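Local structure of succinate-semialdehyde dehydrogenase (NAD(P)(+)) (Marinobacter aquaeolei, 3RH9) at residues A[72-77]-A[123-128]; A[83-88]-A[112-117]. The protein probably oxidises succinate semialdehyde to succinate with a nicotinamide dinucleotide as electron acceptor, as a member of the aldehyde dehydrogenase family. All coordinates share one frame; numbering follows the deposited sequence.

Contact 1: A[72-77]-A[123-128]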
ATOM      1  N   THR A  72      21.135 -10.748 -14.995  1.00 17.07           N
ATOM      2  CA  THR A  72      21.011  -9.734 -16.024  1.00 17.64           C
ATOM      3  C   THR A  72      20.593  -8.415 -15.385  1.00 16.80           C
ATOM      4  O   THR A  72      21.226  -7.387 -15.607  1.00 16.91           O
ATOM      5  CB  THR A  72      20.012 -10.126 -17.125  1.00 16.87           C
ATOM      6  OG1 THR A  72      20.555 -11.194 -17.903  1.00 19.22           O
ATOM      7  CG2 THR A  72      19.756  -8.958 -18.043  1.00 16.64           C
ATOM      8  N   ARG A  73      19.525  -8.451 -14.593  1.00 16.40           N
ATOM      9  CA  ARG A  73      19.025  -7.259 -13.916  1.00 16.67           C
ATOM     10  C   ARG A  73      20.095  -6.658 -13.011  1.00 17.11           C
ATOM     11  O   ARG A  73      20.258  -5.442 -12.931  1.00 16.73           O
ATOM     12  CB  ARG A  73      17.794  -7.597 -13.085  1.00 16.60           C
ATOM     13  CG  ARG A  73      16.510  -7.752 -13.874  1.00 16.09           C
ATOM     14  CD  ARG A  73      15.372  -8.112 -12.933  1.00 15.13           C
ATOM     15  NE  ARG A  73      15.260  -9.561 -12.857  1.00 17.28           N
ATOM     16  CZ  ARG A  73      14.809 -10.252 -11.814  1.00 18.03           C
ATOM     17  NH1 ARG A  73      14.411  -9.639 -10.699  1.00 16.21           N
ATOM     18  NH2 ARG A  73      14.761 -11.578 -11.895  1.00 20.40           N
ATOM     19  N   ARG A  74      20.832  -7.528 -12.331  1.00 18.89           N
ATOM     20  CA  ARG A  74      21.937  -7.121 -11.464  1.00 18.05           C
ATOM     21  C   ARG A  74      22.988  -6.301 -12.219  1.00 17.38           C
ATOM     22  O   ARG A  74      23.505  -5.314 -11.702  1.00 18.13           O
ATOM     23  CB  ARG A  74      22.545  -8.371 -10.831  1.00 17.85           C
ATOM     24  CG  ARG A  74      23.832  -8.197 -10.085  1.00 17.19           C
ATOM     25  CD  ARG A  74      24.135  -9.501  -9.373  1.00 17.83           C
ATOM     26  NE  ARG A  74      23.806  -9.371  -7.970  1.00 19.76           N
ATOM     27  CZ  ARG A  74      23.254 -10.317  -7.223  1.00 18.80           C
ATOM     28  NH1 ARG A  74      22.944 -11.501  -7.736  1.00 18.19           N
ATOM     29  NH2 ARG A  74      22.994 -10.053  -5.953  1.00 19.17           N
ATOM     30  N   LYS A  75      23.277  -6.704 -13.449  1.00 17.16           N
ATOM     31  CA  LYS A  75      24.250  -6.017 -14.289  1.00 18.53           C
ATOM     32  C   LYS A  75      23.771  -4.618 -14.700  1.00 18.41           C
ATOM     33  O   LYS A  75      24.573  -3.674 -14.730  1.00 18.02           O
ATOM     34  CB  LYS A  75      24.582  -6.868 -15.526  1.00 19.26           C
ATOM     35  CG  LYS A  75      25.760  -6.367 -16.349  1.00 20.00           C
ATOM     36  CD  LYS A  75      26.991  -6.145 -15.455  1.00 24.18           C
ATOM     37  CE  LYS A  75      28.318  -6.294 -16.218  1.00 23.67           C
ATOM     38  NZ  LYS A  75      28.405  -5.381 -17.398  1.00 26.00           N
ATOM     39  N   TRP A  76      22.480  -4.489 -15.019  1.00 16.90           N
ATOM     40  CA  TRP A  76      21.890  -3.179 -15.331  1.00 17.15           C
ATOM     41  C   TRP A  76      22.117  -2.182 -14.192  1.00 17.14           C
ATOM     42  O   TRP A  76      22.618  -1.078 -14.397  1.00 15.95           O
ATOM     43  CB  TRP A  76      20.381  -3.282 -15.508  1.00 16.77           C
ATOM     44  CG  TRP A  76      19.901  -4.213 -16.540  1.00 16.43           C
ATOM     45  CD1 TRP A  76      20.597  -4.688 -17.591  1.00 16.15           C
ATOM     46  CD2 TRP A  76      18.572  -4.750 -16.654  1.00 17.00           C
ATOM     47  NE1 TRP A  76      19.806  -5.513 -18.347  1.00 16.59           N
ATOM     48  CE2 TRP A  76      18.554  -5.566 -17.795  1.00 17.24           C
ATOM     49  CE3 TRP A  76      17.399  -4.622 -15.894  1.00 16.17           C
ATOM     50  CZ2 TRP A  76      17.405  -6.262 -18.204  1.00 18.73           C
ATOM     51  CZ3 TRP A  76      16.257  -5.311 -16.301  1.00 16.19           C
ATOM     52  CH2 TRP A  76      16.269  -6.116 -17.445  1.00 18.14           C
ATOM     53  N   LEU A  77      21.691  -2.574 -12.994  1.00 16.76           N
ATOM     54  CA  LEU A  77      21.832  -1.742 -11.812  1.00 16.70           C
ATOM     55  C   LEU A  77      23.286  -1.343 -11.659  1.00 16.78           C
ATOM     56  O   LEU A  77      23.605  -0.162 -11.491  1.00 16.22           O
ATOM     57  CB  LEU A  77      21.348  -2.493 -10.563  1.00 16.53           C
ATOM     58  CG  LEU A  77      19.887  -2.964 -10.603  1.00 15.32           C
ATOM     59  CD1 LEU A  77      19.544  -3.935  -9.494  1.00 14.21           C
ATOM     60  CD2 LEU A  77      18.977  -1.760 -10.563  1.00 16.10           C
ATOM     61  N   HIS A 123      21.396  -6.239  -3.049  1.00 15.30           N
ATOM     62  CA  HIS A 123      20.292  -6.915  -2.357  1.00 15.50           C
ATOM     63  C   HIS A 123      19.174  -7.471  -3.237  1.00 15.41           C
ATOM     64  O   HIS A 123      18.162  -7.940  -2.730  1.00 15.78           O
ATOM     65  CB  HIS A 123      19.710  -6.002  -1.290  1.00 14.58           C
ATOM     66  CG  HIS A 123      20.710  -5.588  -0.261  1.00 16.01           C
ATOM     67  ND1 HIS A 123      20.919  -6.302   0.897  1.00 15.23           N
ATOM     68  CD2 HIS A 123      21.583  -4.555  -0.234  1.00 15.91           C
ATOM     69  CE1 HIS A 123      21.861  -5.709   1.610  1.00 16.01           C
ATOM     70  NE2 HIS A 123      22.280  -4.648   0.949  1.00 16.52           N
ATOM     71  N   ILE A 124      19.366  -7.430  -4.546  1.00 15.28           N
ATOM     72  CA  ILE A 124      18.373  -7.930  -5.477  1.00 15.27           C
ATOM     73  C   ILE A 124      17.916  -9.362  -5.126  1.00 16.82           C
ATOM     74  O   ILE A 124      16.792  -9.773  -5.457  1.00 17.01           O
ATOM     75  CB  ILE A 124      18.912  -7.859  -6.919  1.00 15.01           C
ATOM     76  CG1 ILE A 124      17.812  -8.161  -7.931  1.00 15.28           C
ATOM     77  CG2 ILE A 124      20.100  -8.802  -7.104  1.00 15.35           C
ATOM     78  CD1 ILE A 124      18.219  -7.856  -9.368  1.00 15.15           C
ATOM     79  N   SER A 125      18.776 -10.120  -4.449  1.00 16.10           N
ATOM     80  CA  SER A 125      18.462 -11.519  -4.146  1.00 16.94           C
ATOM     81  C   SER A 125      17.293 -11.639  -3.189  1.00 17.48           C
ATOM     82  O   SER A 125      16.687 -12.707  -3.057  1.00 16.88           O
ATOM     83  CB  SER A 125      19.677 -12.266  -3.599  1.00 17.27           C
ATOM     84  OG  SER A 125      20.381 -12.885  -4.665  1.00 18.49           O
ATOM     85  N   ALA A 126      16.976 -10.523  -2.538  1.00 17.38           N
ATOM     86  CA  ALA A 126      15.857 -10.453  -1.612  1.00 14.80           C
ATOM     87  C   ALA A 126      14.517 -10.834  -2.260  1.00 15.69           C
ATOM     88  O   ALA A 126      13.604 -11.266  -1.566  1.00 15.85           O
ATOM     89  CB  ALA A 126      15.786  -9.069  -1.016  1.00 14.74           C
ATOM     90  N   LEU A 127      14.404 -10.683  -3.581  1.00 15.88           N
ATOM     91  CA  LEU A 127      13.147 -10.940  -4.293  1.00 15.34           C
ATOM     92  C   LEU A 127      13.038 -12.371  -4.816  1.00 15.30           C
ATOM     93  O   LEU A 127      12.131 -12.694  -5.595  1.00 13.53           O
ATOM     94  CB  LEU A 127      12.962  -9.951  -5.451  1.00 14.44           C
ATOM     95  CG  LEU A 127      12.841  -8.490  -5.019  1.00 14.19           C
ATOM     96  CD1 LEU A 127      12.948  -7.533  -6.202  1.00 13.72           C
ATOM     97  CD2 LEU A 127      11.551  -8.283  -4.248  1.00 12.44           C
ATOM     98  N   ASP A 128      13.963 -13.224  -4.389  1.00 16.50           N
ATOM     99  CA  ASP A 128      13.931 -14.635  -4.780  1.00 16.21           C
ATOM    100  C   ASP A 128      12.679 -15.296  -4.238  1.00 14.48           C
ATOM    101  O   ASP A 128      12.313 -15.079  -3.084  1.00 14.65           O
ATOM    102  CB  ASP A 128      15.169 -15.371  -4.243  1.00 16.04           C
ATOM    103  CG  ASP A 128      16.423 -15.073  -5.049  1.00 18.12           C
ATOM    104  OD1 ASP A 128      16.312 -14.425  -6.119  1.00 17.02           O
ATOM    105  OD2 ASP A 128      17.518 -15.492  -4.608  1.00 19.76           O
TER
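Ile124 begins the 3-10 turn 124-127 and meets three residues of helix 70-86: Arg73, Arg74 and Leu77. Its CA is 7.0 Å from the CA of Arg74, and its beta-branching suits the place, since the two arms serve different partners. The CG2 methyl lies 3.3 Å above one face of the Arg74 guanidinium, offset toward the rim. With CG1 anti to the backbone N (chi1 -171°), the longer arm carries CD1 to 3.8 Å from Arg73 CB and 4.1 Å from Leu77 CD1. Leu77 crosses this arm at a slant, and Ala173 of helix 162-174 touches both side chains. Arginine suits position 73 because NE and NH1 reach Trp68 O and Ala173 O.

Next, Ser125 brings its OG to the edge of the Arg74 guanidinium, near its plane but 4.1 Å from Arg74 NH2. That arginine instead spends NH2 on Ala121 O, close to the end of helix 103-123, and NH1 on a salt bridge to Glu71. These bonds fix the flat group over Ile124; a leucine in place of Arg74 would probably leave Glu71 without this salt-bridge mate and Ala121 O without this donor, and take the flat group off the CG2 methyl.

This placement is consistent with the helices that flank the family's Rossmann-like dinucleotide-binding domain, here where the chain leaves helix 103-123 for strand 130-131.

Contact 2: A[83-88]-A[112-117]; sequences GLKENR and YAAGFF
Leu84 and Ala114 bring helices 70-86 and 103-123 together, their CA atoms only 5.9 Å apart. Such a close approach suits alanine, whose single methyl lets the neighbouring backbone come near. Leu84 spreads over it: its CB lies 4.2 Å from Ala114 CB, while CD1 reaches past to Ala114 CA at 3.9 Å. With CG anti to the carbonyl carbon (chi1 -73°), the leucine points its end at the other helix, and the same CD1 methyl also meets Ala113 CB and the CD1 corner of the Phe117 ring, the latter at 3.9 Å. Leucine and phenylalanine cross at about a right angle, and the methyl comes at the ring obliquely.

Lys85 covers the outer side of Ala114. Its extended chain lays CG 3.8 Å and CE 3.9 Å from Ala114 CB. A lysine suits this border, being apolar along its stem; the residue as a whole is exposed, so its terminal amine is likely to face solvent.

Just beyond, Asn87 leaves helical geometry: Gly83 O accepts from Asn87 N and also from Asn87 ND2, the latter bond at 2.6 Å and nearly straight (164°). Phe193 of helix 188-197 packs on both Leu84 and Phe117, and Ala165 of helix 162-174 meets Ala113, so the pair packs against two helices that follow strands 178-181 and 151-154 of the six-stranded sheet.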
ATOM      1  N   GLY A  83      27.572   4.295 -14.305  1.00 19.46           N
ATOM      2  CA  GLY A  83      27.289   5.388 -15.219  1.00 19.67           C
ATOM      3  C   GLY A  83      27.056   6.710 -14.490  1.00 21.09           C
ATOM      4  O   GLY A  83      27.609   7.748 -14.859  1.00 21.18           O
ATOM      5  N   LEU A  84      26.235   6.691 -13.448  1.00 19.56           N
ATOM      6  CA  LEU A  84      26.030   7.913 -12.692  1.00 20.26           C
ATOM      7  C   LEU A  84      27.369   8.442 -12.185  1.00 20.74           C
ATOM      8  O   LEU A  84      27.731   9.581 -12.448  1.00 20.46           O
ATOM      9  CB  LEU A  84      25.060   7.696 -11.535  1.00 17.87           C
ATOM     10  CG  LEU A  84      23.608   7.528 -11.981  1.00 18.29           C
ATOM     11  CD1 LEU A  84      22.778   6.944 -10.849  1.00 17.55           C
ATOM     12  CD2 LEU A  84      23.020   8.847 -12.485  1.00 17.99           C
ATOM     13  N   LYS A  85      28.117   7.601 -11.481  1.00 20.31           N
ATOM     14  CA  LYS A  85      29.325   8.062 -10.817  1.00 20.35           C
ATOM     15  C   LYS A  85      30.305   8.685 -11.811  1.00 22.38           C
ATOM     16  O   LYS A  85      31.003   9.656 -11.487  1.00 21.24           O
ATOM     17  CB  LYS A  85      29.989   6.923 -10.042  1.00 22.33           C
ATOM     18  CG  LYS A  85      29.319   6.544  -8.721  1.00 20.54           C
ATOM     19  CD  LYS A  85      30.066   5.374  -8.073  1.00 21.01           C
ATOM     20  CE  LYS A  85      29.217   4.668  -7.009  1.00 25.02           C
ATOM     21  NZ  LYS A  85      29.950   3.540  -6.347  1.00 23.41           N
ATOM     22  N   GLU A  86      30.345   8.125 -13.019  1.00 21.74           N
ATOM     23  CA  GLU A  86      31.234   8.603 -14.070  1.00 20.98           C
ATOM     24  C   GLU A  86      30.835   9.953 -14.622  1.00 21.68           C
ATOM     25  O   GLU A  86      31.688  10.783 -14.915  1.00 21.52           O
ATOM     26  CB  GLU A  86      31.239   7.632 -15.232  1.00 21.88           C
ATOM     27  CG  GLU A  86      31.780   6.286 -14.884  1.00 26.18           C
ATOM     28  CD  GLU A  86      31.746   5.386 -16.074  1.00 29.44           C
ATOM     29  OE1 GLU A  86      31.909   5.918 -17.192  1.00 31.26           O
ATOM     30  OE2 GLU A  86      31.541   4.161 -15.898  1.00 32.95           O
ATOM     31  N   ASN A  87      29.537  10.158 -14.807  1.00 21.42           N
ATOM     32  CA  ASN A  87      29.060  11.392 -15.398  1.00 20.30           C
ATOM     33  C   ASN A  87      28.551  12.304 -14.314  1.00 19.92           C
ATOM     34  O   ASN A  87      27.618  13.075 -14.515  1.00 20.96           O
ATOM     35  CB  ASN A  87      27.979  11.104 -16.429  1.00 19.84           C
ATOM     36  CG  ASN A  87      28.438  10.113 -17.467  1.00 20.31           C
ATOM     37  OD1 ASN A  87      28.789  10.487 -18.588  1.00 21.60           O
ATOM     38  ND2 ASN A  87      28.466   8.842 -17.094  1.00 20.15           N
ATOM     39  N   ARG A  88      29.203  12.210 -13.164  1.00 18.77           N
ATOM     40  CA  ARG A  88      28.771  12.874 -11.950  1.00 20.38           C
ATOM     41  C   ARG A  88      28.967  14.395 -11.980  1.00 21.91           C
ATOM     42  O   ARG A  88      28.257  15.141 -11.306  1.00 21.36           O
ATOM     43  CB  ARG A  88      29.505  12.237 -10.766  1.00 21.86           C
ATOM     44  CG  ARG A  88      29.932  13.193  -9.698  1.00 22.07           C
ATOM     45  CD  ARG A  88      30.999  12.595  -8.820  1.00 19.64           C
ATOM     46  NE  ARG A  88      31.757  13.687  -8.240  1.00 22.63           N
ATOM     47  CZ  ARG A  88      31.456  14.296  -7.096  1.00 24.98           C
ATOM     48  NH1 ARG A  88      30.417  13.896  -6.365  1.00 22.40           N
ATOM     49  NH2 ARG A  88      32.211  15.307  -6.672  1.00 29.01           N
ATOM     50  N   TYR A 112      24.724  10.328  -4.292  1.00 18.42           N
ATOM     51  CA  TYR A 112      23.615   9.814  -3.521  1.00 17.87           C
ATOM     52  C   TYR A 112      22.697   8.892  -4.352  1.00 18.16           C
ATOM     53  O   TYR A 112      22.306   7.808  -3.896  1.00 17.46           O
ATOM     54  CB  TYR A 112      22.848  11.008  -2.992  1.00 16.88           C
ATOM     55  CG  TYR A 112      21.628  10.673  -2.206  1.00 16.78           C
ATOM     56  CD1 TYR A 112      21.722  10.263  -0.881  1.00 17.52           C
ATOM     57  CD2 TYR A 112      20.375  10.796  -2.772  1.00 16.36           C
ATOM     58  CE1 TYR A 112      20.598   9.974  -0.142  1.00 16.91           C
ATOM     59  CE2 TYR A 112      19.241  10.513  -2.044  1.00 18.42           C
ATOM     60  CZ  TYR A 112      19.359  10.101  -0.732  1.00 17.75           C
ATOM     61  OH  TYR A 112      18.225   9.811  -0.018  1.00 20.35           O
ATOM     62  N   ALA A 113      22.358   9.334  -5.563  1.00 16.88           N
ATOM     63  CA  ALA A 113      21.547   8.551  -6.494  1.00 17.09           C
ATOM     64  C   ALA A 113      22.202   7.216  -6.832  1.00 18.09           C
ATOM     65  O   ALA A 113      21.526   6.195  -6.993  1.00 16.28           O
ATOM     66  CB  ALA A 113      21.298   9.342  -7.778  1.00 16.64           C
ATOM     67  N   ALA A 114      23.526   7.233  -6.946  1.00 19.18           N
ATOM     68  CA  ALA A 114      24.266   6.049  -7.357  1.00 17.14           C
ATOM     69  C   ALA A 114      24.148   4.938  -6.330  1.00 16.50           C
ATOM     70  O   ALA A 114      24.210   3.769  -6.675  1.00 16.40           O
ATOM     71  CB  ALA A 114      25.719   6.400  -7.596  1.00 18.09           C
ATOM     72  N   GLY A 115      23.978   5.315  -5.065  1.00 17.53           N
ATOM     73  CA  GLY A 115      24.006   4.368  -3.965  1.00 16.65           C
ATOM     74  C   GLY A 115      22.727   3.562  -3.841  1.00 16.87           C
ATOM     75  O   GLY A 115      22.675   2.545  -3.137  1.00 16.02           O
ATOM     76  N   PHE A 116      21.682   4.026  -4.515  1.00 16.06           N
ATOM     77  CA  PHE A 116      20.433   3.287  -4.538  1.00 16.97           C
ATOM     78  C   PHE A 116      20.583   2.116  -5.479  1.00 15.67           C
ATOM     79  O   PHE A 116      20.178   0.986  -5.188  1.00 15.48           O
ATOM     80  CB  PHE A 116      19.276   4.194  -4.960  1.00 16.04           C
ATOM     81  CG  PHE A 116      18.794   5.072  -3.855  1.00 16.99           C
ATOM     82  CD1 PHE A 116      17.999   4.554  -2.843  1.00 16.28           C
ATOM     83  CD2 PHE A 116      19.170   6.409  -3.794  1.00 17.67           C
ATOM     84  CE1 PHE A 116      17.563   5.348  -1.806  1.00 16.31           C
ATOM     85  CE2 PHE A 116      18.732   7.216  -2.749  1.00 18.20           C
ATOM     86  CZ  PHE A 116      17.930   6.678  -1.750  1.00 17.18           C
ATOM     87  N   PHE A 117      21.198   2.399  -6.611  1.00 15.57           N
ATOM     88  CA  PHE A 117      21.476   1.376  -7.592  1.00 15.35           C
ATOM     89  C   PHE A 117      22.463   0.369  -7.036  1.00 15.41           C
ATOM     90  O   PHE A 117      22.327  -0.833  -7.245  1.00 15.63           O
ATOM     91  CB  PHE A 117      21.965   2.025  -8.879  1.00 14.82           C
ATOM     92  CG  PHE A 117      20.857   2.618  -9.685  1.00 14.75           C
ATOM     93  CD1 PHE A 117      20.616   3.967  -9.656  1.00 15.67           C
ATOM     94  CD2 PHE A 117      20.026   1.809 -10.441  1.00 14.83           C
ATOM     95  CE1 PHE A 117      19.582   4.505 -10.397  1.00 17.16           C
ATOM     96  CE2 PHE A 117      18.994   2.335 -11.171  1.00 14.61           C
ATOM     97  CZ  PHE A 117      18.770   3.680 -11.157  1.00 15.91           C
TER

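Both contacts join helix 70-86 to the chain in or just after helix 103-123, and their centres are about 17 Å apart. Contact 2 is nested inside the loop that contact 1 closes: 72-77 and 83-88 come first, then helix 88-99, then 112-117 and finally 123-128. The start of helix 70-86 meets the turn just past the end of helix 103-123, while its end meets the middle of that helix, as expected of an antiparallel pair. The two contacts touch directly where Leu77 CD2 lies 3.7 Å from Phe117 CD2, so that their apolar parts meet at this point. Helix 162-174 packs against both, tying this helical layer to the part of the chain that follows strand 151-154.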